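Local structure of nitronate monooxygenase family protein (Pseudomonas aeruginosa, 4QIT) at residues Gln18-Ile22 / Leu348-Val352; Gly224-Gly228 / Ala337-Glu341; Ala247-Glu253 / Leu342-Leu348. The protein catalyses the FMN-dependent oxidative denitrification of alkyl nitronates by molecular oxygen, with the toxin propionate 3-nitronate as its best and presumed physiological substrate. The protein carries 1 engineered substitution. One frame throughout, in Å; residues are numbered along the deposited sequence.

Contact 1 (Gln18-Ile22 / Leu348-Val352); sequences QQPII and LRTLV
How the first strand of a TIM barrel is covered by a helix from the far end of the chain is evident in this mostly apolar contact. Gln18-Ile22 runs into the strand: Gln19 is extended, Pro20 (phi/psi -85/54) is the centre of an inverse gamma turn, closed by a weak 2.9 Å bond from Ile21 N to Gln19 O, and the strand begins at Ile21. Leu348-Val352 is one turn of helix, with Val352 N bonded to Leu348 O at 3.0 Å. Nearest CA pairs are Gln19 with Val352 (7.5 Å) and Ile21 with Leu348 (8.0 Å). The main bump is Ile21 (chi1 m, chi2 t), which fills the hollow between residues one turn apart. Its CG2 lies 3.8 Å from Leu348 CD2, while its CD1 reaches Leu351 CB at 4.0 Å and Val352 CG2 at 4.1 Å. Leu348 (t, m) points sideways, but its end comes nearer. Gln19 (m, m) lays its chain over the Leu348 and Val352 side of the same turn, placing CD 3.5 Å from Val352 CG2 and CG 4.2 Å from Leu348 CD1. About 233 Å² is buried. Pro20, just before strand 21-23, and Ile22 within it hydrogen-bond to strand 241-244, Leu348 also meets Val38 and Ala41 of helix 32-41, and Leu351 rests on Met244, so helix 344-355 lies outside the barrel across its first and last strands.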
loop_
_atom_site.group_PDB
_atom_site.type_symbol
_atom_site.label_atom_id
_atom_site.label_comp_id
_atom_site.label_asym_id
_atom_site.label_seq_id
_atom_site.Cartn_x
_atom_site.Cartn_y
_atom_site.Cartn_z
ATOM N N GLN A 18 11.575 -6.569 26.822
ATOM C CA GLN A 18 12.798 -5.812 26.594
ATOM C C GLN A 18 12.863 -5.141 25.216
ATOM O O GLN A 18 13.487 -4.092 25.073
ATOM C CB GLN A 18 14.026 -6.708 26.800
ATOM C CG GLN A 18 14.181 -7.222 28.225
ATOM C CD GLN A 18 14.407 -6.101 29.220
ATOM O OE1 GLN A 18 15.230 -5.213 28.994
ATOM N NE2 GLN A 18 13.667 -6.129 30.327
ATOM N N GLN A 19 12.240 -5.750 24.204
ATOM C CA GLN A 19 12.367 -5.264 22.826
ATOM C C GLN A 19 11.001 -4.976 22.227
ATOM O O GLN A 19 10.071 -5.736 22.439
ATOM C CB GLN A 19 13.089 -6.292 21.943
ATOM C CG GLN A 19 14.470 -6.669 22.442
ATOM C CD GLN A 19 15.410 -5.484 22.498
ATOM O OE1 GLN A 19 15.217 -4.479 21.804
ATOM N NE2 GLN A 19 16.449 -5.596 23.323
ATOM N N PRO A 20 10.891 -3.892 21.450
ATOM C CA PRO A 20 9.578 -3.485 20.921
ATOM C C PRO A 20 9.218 -4.223 19.634
ATOM O O PRO A 20 8.887 -3.595 18.616
ATOM C CB PRO A 20 9.780 -1.995 20.637
ATOM C CG PRO A 20 11.221 -1.910 20.225
ATOM C CD PRO A 20 11.943 -2.912 21.114
ATOM N N ILE A 21 9.269 -5.548 19.694
ATOM C CA ILE A 21 9.068 -6.375 18.503
ATOM C C ILE A 21 8.108 -7.487 18.865
ATOM O O ILE A 21 8.382 -8.290 19.763
ATOM C CB ILE A 21 10.400 -6.992 18.015
ATOM C CG1 ILE A 21 11.415 -5.886 17.701
ATOM C CG2 ILE A 21 10.163 -7.859 16.784
ATOM C CD1 ILE A 21 12.821 -6.402 17.463
ATOM N N ILE A 22 6.969 -7.516 18.184
ATOM C CA ILE A 22 5.980 -8.563 18.368
ATOM C C ILE A 22 6.077 -9.517 17.184
ATOM O O ILE A 22 6.011 -9.077 16.030
ATOM C CB ILE A 22 4.546 -7.984 18.395
ATOM C CG1 ILE A 22 4.416 -6.887 19.457
ATOM C CG2 ILE A 22 3.517 -9.093 18.618
ATOM C CD1 ILE A 22 3.021 -6.263 19.512
ATOM N N LEU A 348 15.287 -12.700 16.257
ATOM C CA LEU A 348 15.013 -11.601 17.176
ATOM C C LEU A 348 16.301 -10.820 17.501
ATOM O O LEU A 348 16.345 -9.592 17.369
ATOM C CB LEU A 348 14.309 -12.119 18.438
ATOM C CG LEU A 348 13.514 -11.130 19.292
ATOM C CD1 LEU A 348 14.423 -10.198 20.093
ATOM C CD2 LEU A 348 12.532 -10.315 18.426
ATOM N N ARG A 349 17.348 -11.545 17.888
ATOM C CA ARG A 349 18.663 -10.975 18.171
ATOM C C ARG A 349 19.169 -10.125 17.002
ATOM O O ARG A 349 19.652 -9.000 17.192
ATOM C CB ARG A 349 19.635 -12.133 18.429
ATOM C CG ARG A 349 20.780 -11.870 19.388
ATOM C CD ARG A 349 21.509 -13.184 19.696
ATOM N NE ARG A 349 20.594 -14.169 20.255
ATOM C CZ ARG A 349 20.429 -15.417 19.816
ATOM N NH1 ARG A 349 21.122 -15.893 18.790
ATOM N NH2 ARG A 349 19.552 -16.199 20.425
ATOM N N THR A 350 19.045 -10.670 15.798
ATOM C CA THR A 350 19.516 -10.011 14.589
ATOM C C THR A 350 18.747 -8.718 14.317
ATOM O O THR A 350 19.337 -7.693 13.965
ATOM C CB THR A 350 19.421 -10.960 13.379
ATOM O OG1 THR A 350 20.250 -12.115 13.609
ATOM C CG2 THR A 350 19.884 -10.262 12.118
ATOM N N LEU A 351 17.429 -8.771 14.479
ATOM C CA LEU A 351 16.598 -7.579 14.348
ATOM C C LEU A 351 16.985 -6.487 15.334
ATOM O O LEU A 351 16.999 -5.305 14.979
ATOM C CB LEU A 351 15.125 -7.941 14.517
ATOM C CG LEU A 351 14.549 -8.829 13.405
ATOM C CD1 LEU A 351 13.174 -9.302 13.821
ATOM C CD2 LEU A 351 14.480 -8.084 12.077
ATOM N N VAL A 352 17.307 -6.871 16.565
ATOM C CA VAL A 352 17.741 -5.895 17.563
ATOM C C VAL A 352 19.080 -5.257 17.189
ATOM O O VAL A 352 19.257 -4.045 17.331
ATOM C CB VAL A 352 17.822 -6.524 18.970
ATOM C CG1 VAL A 352 18.461 -5.552 19.964
ATOM C CG2 VAL A 352 16.425 -6.944 19.428
#

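Contact 2 (Gly224-Gly228 / Ala337-Glu341). With FMN (flavin mononucleotide), chain C.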
loop_
_atom_site.group_PDB
_atom_site.type_symbol
_atom_site.label_atom_id
_atom_site.label_comp_id
_atom_site.label_asym_id
_atom_site.label_seq_id
_atom_site.Cartn_x
_atom_site.Cartn_y
_atom_site.Cartn_z
ATOM N N GLY A 224 4.985 -5.359 6.094
ATOM C CA GLY A 224 6.131 -5.139 5.235
ATOM C C GLY A 224 7.465 -4.954 5.930
ATOM O O GLY A 224 8.481 -4.735 5.272
ATOM N N ILE A 225 7.473 -5.061 7.252
ATOM C CA ILE A 225 8.695 -4.849 8.027
ATOM C C ILE A 225 9.461 -6.173 8.174
ATOM O O ILE A 225 8.925 -7.148 8.696
ATOM C CB ILE A 225 8.340 -4.240 9.387
ATOM C CG1 ILE A 225 7.700 -2.861 9.159
ATOM C CG2 ILE A 225 9.589 -4.127 10.269
ATOM C CD1 ILE A 225 7.007 -2.284 10.388
ATOM N N MET A 226 10.705 -6.201 7.696
ATOM C CA MET A 226 11.463 -7.452 7.550
ATOM C C MET A 226 12.861 -7.384 8.168
ATOM O O MET A 226 13.570 -8.391 8.236
ATOM C CB MET A 226 11.609 -7.799 6.062
ATOM C CG MET A 226 10.268 -7.986 5.333
ATOM S SD MET A 226 9.334 -9.389 5.966
ATOM C CE MET A 226 10.373 -10.715 5.366
ATOM N N ASP A 227 13.271 -6.194 8.587
ATOM C CA ASP A 227 14.626 -6.009 9.092
ATOM C C ASP A 227 14.704 -4.780 10.002
ATOM O O ASP A 227 13.711 -4.066 10.170
ATOM C CB ASP A 227 15.651 -5.964 7.944
ATOM C CG ASP A 227 15.381 -4.853 6.938
ATOM O OD1 ASP A 227 14.637 -3.902 7.240
ATOM O OD2 ASP A 227 15.937 -4.923 5.819
ATOM N N GLY A 228 15.860 -4.553 10.620
ATOM C CA GLY A 228 15.969 -3.441 11.546
ATOM C C GLY A 228 15.798 -2.076 10.905
ATOM O O GLY A 228 15.331 -1.150 11.566
ATOM N N ALA A 337 10.207 -11.045 -0.283
ATOM C CA ALA A 337 11.503 -11.341 -0.904
ATOM C C ALA A 337 12.675 -11.111 0.041
ATOM O O ALA A 337 13.803 -11.555 -0.233
ATOM C CB ALA A 337 11.689 -10.540 -2.191
ATOM N N LEU A 338 12.420 -10.448 1.162
ATOM C CA LEU A 338 13.466 -10.183 2.147
ATOM C C LEU A 338 13.453 -11.187 3.306
ATOM O O LEU A 338 14.161 -11.004 4.310
ATOM C CB LEU A 338 13.331 -8.765 2.692
ATOM C CG LEU A 338 13.252 -7.679 1.618
ATOM C CD1 LEU A 338 12.964 -6.324 2.266
ATOM C CD2 LEU A 338 14.524 -7.648 0.802
ATOM N N ALA A 339 12.648 -12.240 3.173
ATOM C CA ALA A 339 12.570 -13.278 4.195
ATOM C C ALA A 339 13.909 -13.970 4.411
ATOM O O ALA A 339 14.689 -14.168 3.467
ATOM C CB ALA A 339 11.487 -14.297 3.842
ATOM N N ARG A 340 14.175 -14.301 5.670
ATOM C CA ARG A 340 15.368 -15.029 6.083
ATOM C C ARG A 340 14.923 -16.268 6.843
ATOM O O ARG A 340 13.825 -16.298 7.410
ATOM C CB ARG A 340 16.240 -14.164 6.990
ATOM C CG ARG A 340 16.906 -13.006 6.276
ATOM C CD ARG A 340 17.678 -12.112 7.234
ATOM N NE ARG A 340 16.853 -11.062 7.832
ATOM C CZ ARG A 340 17.347 -10.052 8.540
ATOM N NH1 ARG A 340 18.655 -9.955 8.750
ATOM N NH2 ARG A 340 16.531 -9.137 9.034
ATOM N N GLU A 341 15.789 -17.281 6.860
ATOM C CA GLU A 341 15.522 -18.547 7.545
ATOM C C GLU A 341 16.485 -18.698 8.712
ATOM O O GLU A 341 17.646 -19.081 8.517
ATOM C CB GLU A 341 15.693 -19.727 6.583
ATOM C CG GLU A 341 15.430 -21.094 7.224
ATOM C CD GLU A 341 15.480 -22.229 6.222
ATOM O OE1 GLU A 341 16.171 -22.089 5.192
ATOM O OE2 GLU A 341 14.824 -23.265 6.457
HETATM N N1 FMN C . -3.265 -11.639 12.227
HETATM C C2 FMN C . -4.200 -12.025 13.178
HETATM O O2 FMN C . -4.761 -11.164 13.844
HETATM N N3 FMN C . -4.488 -13.351 13.409
HETATM C C4 FMN C . -3.850 -14.310 12.650
HETATM O O4 FMN C . -4.084 -15.504 12.810
HETATM C C4A FMN C . -2.927 -13.930 11.694
HETATM N N5 FMN C . -2.315 -14.909 10.956
HETATM C C5A FMN C . -1.375 -14.582 10.009
HETATM C C6 FMN C . -0.771 -15.610 9.298
HETATM C C7 FMN C . 0.188 -15.335 8.345
HETATM C C7M FMN C . 0.811 -16.503 7.635
HETATM C C8 FMN C . 0.535 -14.010 8.078
HETATM C C8M FMN C . 1.563 -13.696 7.029
HETATM C C9 FMN C . -0.081 -12.977 8.794
HETATM C C9A FMN C . -1.042 -13.256 9.773
HETATM N N10 FMN C . -1.669 -12.250 10.510
HETATM C C10 FMN C . -2.619 -12.594 11.468
HETATM C "C1'" FMN C . -1.346 -10.800 10.247
HETATM C "C2'" FMN C . -0.264 -10.251 11.161
HETATM O "O2'" FMN C . -0.803 -10.024 12.438
HETATM C "C3'" FMN C . 0.271 -8.925 10.639
HETATM O "O3'" FMN C . -0.767 -8.046 10.259
HETATM C "C4'" FMN C . 1.103 -9.216 9.410
HETATM O "O4'" FMN C . 1.791 -10.441 9.584
HETATM C "C5'" FMN C . 2.123 -8.104 9.240
HETATM O "O5'" FMN C . 2.559 -8.225 7.920
HETATM P P FMN C . 3.977 -8.851 7.564
HETATM O O1P FMN C . 4.890 -8.740 8.757
HETATM O O2P FMN C . 4.477 -8.117 6.357
HETATM O O3P FMN C . 3.701 -10.288 7.269
HETATM O O HOH W 1 13.954 -10.853 7.150
#
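Met226 gives up 86 Å² to this contact, far more than any other residue, and illustrates how a flexible thioether can fill an irregular gap between two loops. With all three chi angles near -60°, its side chain curls against Leu338 and Ala339: CB meets Leu338 CB at 3.9 Å, and CE lies 3.5 Å from Ala339 N and 4.0 Å from Ala339 CB. Leu338, at the end of a 3-10 segment, supplies the opposing apolar surface, with Leu338 CA 6.4 Å from Met226 CA. Leu338 also packs on Arg209 of the second subunit.

The loop 224-228 follows strand 219-222, and in a TIM barrel of this flavin-binding kind the end of that strand helps form the phosphate site. Here Gly224 N donates to FMN O2P at 2.8 Å; at phi/psi 88/3 a CB would collide with the preceding carbonyl. Four residues on, the chain enters helix 228-236, with Asp227 as N-cap: its OD1 accepts from Gly230 N, while OD2 forms a salt bridge with Arg209 of the second subunit.

Polar closure comes from Arg340, whose guanidinium approaches edge-on so that NH2 donates to Met226 O at 3.2 Å (153°). NH2 also passes 3.5 Å from Asp227 CB, and NH1 is held by a salt bridge to Glu354 of helix 344-355. Water 1 accepts from Arg340 NE at 3.0 Å and sits 2.7 Å from Met226 O and 2.9 Å from Leu338 O, within hydrogen-bonding reach of both loops.

Contact 3 (Ala247-Glu253 / Leu342-Leu348); sequences AFVLCPE and LPAAELL
The first amides of any helix lack partners within it, and a proline at the N-cap has no side chain to supply one; Glu253, remote in sequence, serves Ala344 N directly and Ala345 N through a water. The segment 247-253 begins in a short, weakly bonded helix, turns with Cys251 N on Phe248 O (3.2 Å), and straightens at Cys251 (phi/psi -60/141). Its closest CA approach to 342-348 is Cys251 to Pro343, 5.2 Å. Leu342 directs its CB away and contributes its carbonyl: O lies 3.4 Å from Cys251 CA in a CA-H...O contact (147°), and 3.2 Å from Pro252 CD. At the N-cap, Pro343 CA lies 3.7 Å from Pro252 CD. Ala344 N donates to Glu253 OE1 at 3.0 Å (153°), the glutamate adopting chi1 m, chi2 p, and Ala344 CB packs 3.8 Å from Cys251 SG. Ala345 N reaches the same carboxylate through water 2, 2.8 Å from that nitrogen and 2.9 Å from Glu253 OE2. Leu347 (t, p) is the apolar centrepiece: CD2 stands over the ring of Phe248 (chi1 m, chi2 -86°), 3.8 Å from its centroid and 21° off the normal, a CH-pi contact. The same methyl is 3.1 Å from Ala247 O. Leu348 CD2 meets the ring edge at Phe248 CZ, 4.4 Å. The contact joins the segment after the last TIM-barrel strand, 241-244, to the C-terminal helix, with the Ala247 side chain about 6 Å from FMN; beside it lie helix 32-41, where Phe248 meets Val38 and Ala344 meets Leu34, and strand 21-23, where Leu348 meets Ile21.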
loop_
_atom_site.group_PDB
_atom_site.type_symbol
_atom_site.label_atom_id
_atom_site.label_comp_id
_atom_site.label_asym_id
_atom_site.label_seq_id
_atom_site.Cartn_x
_atom_site.Cartn_y
_atom_site.Cartn_z
ATOM N N ALA A 247 8.329 -12.327 8.402
ATOM C CA ALA A 247 9.731 -12.520 8.811
ATOM C C ALA A 247 9.957 -13.779 9.656
ATOM O O ALA A 247 11.071 -14.329 9.651
ATOM C CB ALA A 247 10.243 -11.305 9.543
ATOM N N PHE A 248 8.923 -14.238 10.363
ATOM C CA PHE A 248 9.063 -15.389 11.262
ATOM C C PHE A 248 8.557 -16.700 10.671
ATOM O O PHE A 248 8.699 -17.753 11.292
ATOM C CB PHE A 248 8.405 -15.127 12.627
ATOM C CG PHE A 248 9.148 -14.124 13.470
ATOM C CD1 PHE A 248 10.198 -14.529 14.283
ATOM C CD2 PHE A 248 8.825 -12.781 13.414
ATOM C CE1 PHE A 248 10.901 -13.618 15.055
ATOM C CE2 PHE A 248 9.518 -11.855 14.182
ATOM C CZ PHE A 248 10.566 -12.277 14.997
ATOM N N VAL A 249 7.984 -16.650 9.471
ATOM C CA VAL A 249 7.405 -17.849 8.864
ATOM C C VAL A 249 8.427 -18.966 8.636
ATOM O O VAL A 249 8.153 -20.143 8.900
ATOM C CB VAL A 249 6.658 -17.515 7.554
ATOM C CG1 VAL A 249 6.237 -18.785 6.839
ATOM C CG2 VAL A 249 5.429 -16.652 7.868
ATOM N N LEU A 250 9.608 -18.589 8.157
ATOM C CA LEU A 250 10.671 -19.557 7.878
ATOM C C LEU A 250 11.426 -20.059 9.111
ATOM O O LEU A 250 12.288 -20.937 8.992
ATOM C CB LEU A 250 11.662 -18.982 6.865
ATOM C CG LEU A 250 11.094 -18.668 5.486
ATOM C CD1 LEU A 250 12.189 -18.068 4.633
ATOM C CD2 LEU A 250 10.533 -19.918 4.820
ATOM N N CYS A 251 11.119 -19.510 10.282
ATOM C CA CYS A 251 11.755 -19.994 11.512
ATOM C C CYS A 251 11.414 -21.466 11.678
ATOM O O CYS A 251 10.296 -21.885 11.385
ATOM C CB CYS A 251 11.269 -19.220 12.737
ATOM S SG CYS A 251 11.754 -17.492 12.754
ATOM N N PRO A 252 12.383 -22.264 12.135
ATOM C CA PRO A 252 12.168 -23.703 12.313
ATOM C C PRO A 252 11.087 -23.994 13.355
ATOM O O PRO A 252 10.472 -25.068 13.314
ATOM C CB PRO A 252 13.541 -24.208 12.787
ATOM C CG PRO A 252 14.218 -23.000 13.347
ATOM C CD PRO A 252 13.763 -21.872 12.461
ATOM N N GLU A 253 10.852 -23.046 14.259
ATOM C CA GLU A 253 9.838 -23.199 15.301
ATOM C C GLU A 253 8.409 -23.023 14.786
ATOM O O GLU A 253 7.468 -23.404 15.466
ATOM C CB GLU A 253 10.085 -22.202 16.436
ATOM C CG GLU A 253 11.416 -22.378 17.175
ATOM C CD GLU A 253 12.594 -21.708 16.487
ATOM O OE1 GLU A 253 12.404 -21.028 15.450
ATOM O OE2 GLU A 253 13.736 -21.849 16.993
ATOM N N LEU A 342 16.012 -18.392 9.919
ATOM C CA LEU A 342 16.848 -18.444 11.116
ATOM C C LEU A 342 16.041 -18.977 12.288
ATOM O O LEU A 342 14.828 -18.821 12.315
ATOM C CB LEU A 342 17.333 -17.039 11.473
ATOM C CG LEU A 342 18.193 -16.266 10.476
ATOM C CD1 LEU A 342 18.319 -14.816 10.922
ATOM C CD2 LEU A 342 19.572 -16.891 10.377
ATOM N N PRO A 343 16.705 -19.613 13.269
ATOM C CA PRO A 343 16.033 -19.881 14.546
ATOM C C PRO A 343 15.454 -18.575 15.074
ATOM O O PRO A 343 16.091 -17.523 14.941
ATOM C CB PRO A 343 17.177 -20.360 15.451
ATOM C CG PRO A 343 18.165 -20.956 14.499
ATOM C CD PRO A 343 18.103 -20.095 13.261
ATOM N N ALA A 344 14.252 -18.634 15.637
ATOM C CA ALA A 344 13.542 -17.414 16.001
ATOM C C ALA A 344 14.285 -16.518 16.982
ATOM O O ALA A 344 14.250 -15.292 16.848
ATOM C CB ALA A 344 12.147 -17.747 16.511
ATOM N N ALA A 345 14.973 -17.119 17.952
ATOM C CA ALA A 345 15.764 -16.344 18.896
ATOM C C ALA A 345 16.895 -15.605 18.174
ATOM O O ALA A 345 17.136 -14.424 18.447
ATOM C CB ALA A 345 16.320 -17.244 19.991
ATOM N N GLU A 346 17.570 -16.287 17.249
ATOM C CA GLU A 346 18.591 -15.630 16.427
ATOM C C GLU A 346 17.990 -14.514 15.573
ATOM O O GLU A 346 18.585 -13.446 15.430
ATOM C CB GLU A 346 19.351 -16.624 15.535
ATOM C CG GLU A 346 20.455 -15.949 14.694
ATOM C CD GLU A 346 21.255 -16.908 13.811
ATOM O OE1 GLU A 346 21.122 -18.149 13.954
ATOM O OE2 GLU A 346 22.032 -16.411 12.962
ATOM N N LEU A 347 16.816 -14.752 15.000
ATOM C CA LEU A 347 16.195 -13.696 14.211
ATOM C C LEU A 347 15.875 -12.478 15.084
ATOM O O LEU A 347 16.171 -11.350 14.695
ATOM C CB LEU A 347 14.958 -14.203 13.462
ATOM C CG LEU A 347 14.202 -13.116 12.695
ATOM C CD1 LEU A 347 15.073 -12.472 11.617
ATOM C CD2 LEU A 347 12.923 -13.673 12.078
ATOM N N LEU A 348 15.287 -12.700 16.257
ATOM C CA LEU A 348 15.013 -11.601 17.176
ATOM C C LEU A 348 16.301 -10.820 17.501
ATOM O O LEU A 348 16.345 -9.592 17.369
ATOM C CB LEU A 348 14.309 -12.119 18.438
ATOM C CG LEU A 348 13.514 -11.130 19.292
ATOM C CD1 LEU A 348 14.423 -10.198 20.093
ATOM C CD2 LEU A 348 12.532 -10.315 18.426
HETATM O O HOH W 2 15.263 -19.904 18.452
#

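Overall arrangement
The three contacts are successive contacts of the C-terminal part of the chain with the barrel: contact 2 takes the loop before helix 344-355, contact 3 its first turn and contact 1 its middle. Leu348 belongs to both 1 and 3, and Leu351 bridges all three, its CD1 4.1 Å from Phe248 CZ and its CD2 3.6 Å from Asp227 CA. Contacts 2 and 3 meet where Met226 CE lies 3.9 Å from Ala247 CA and Ala339 CB 3.9 Å from Leu250 CD1; their centres are 11 Å apart. Toward the cofactor, Gly224 touches FMN directly, whereas the side chains of Ala247 and Ile21 are about 6 and 10 Å from it.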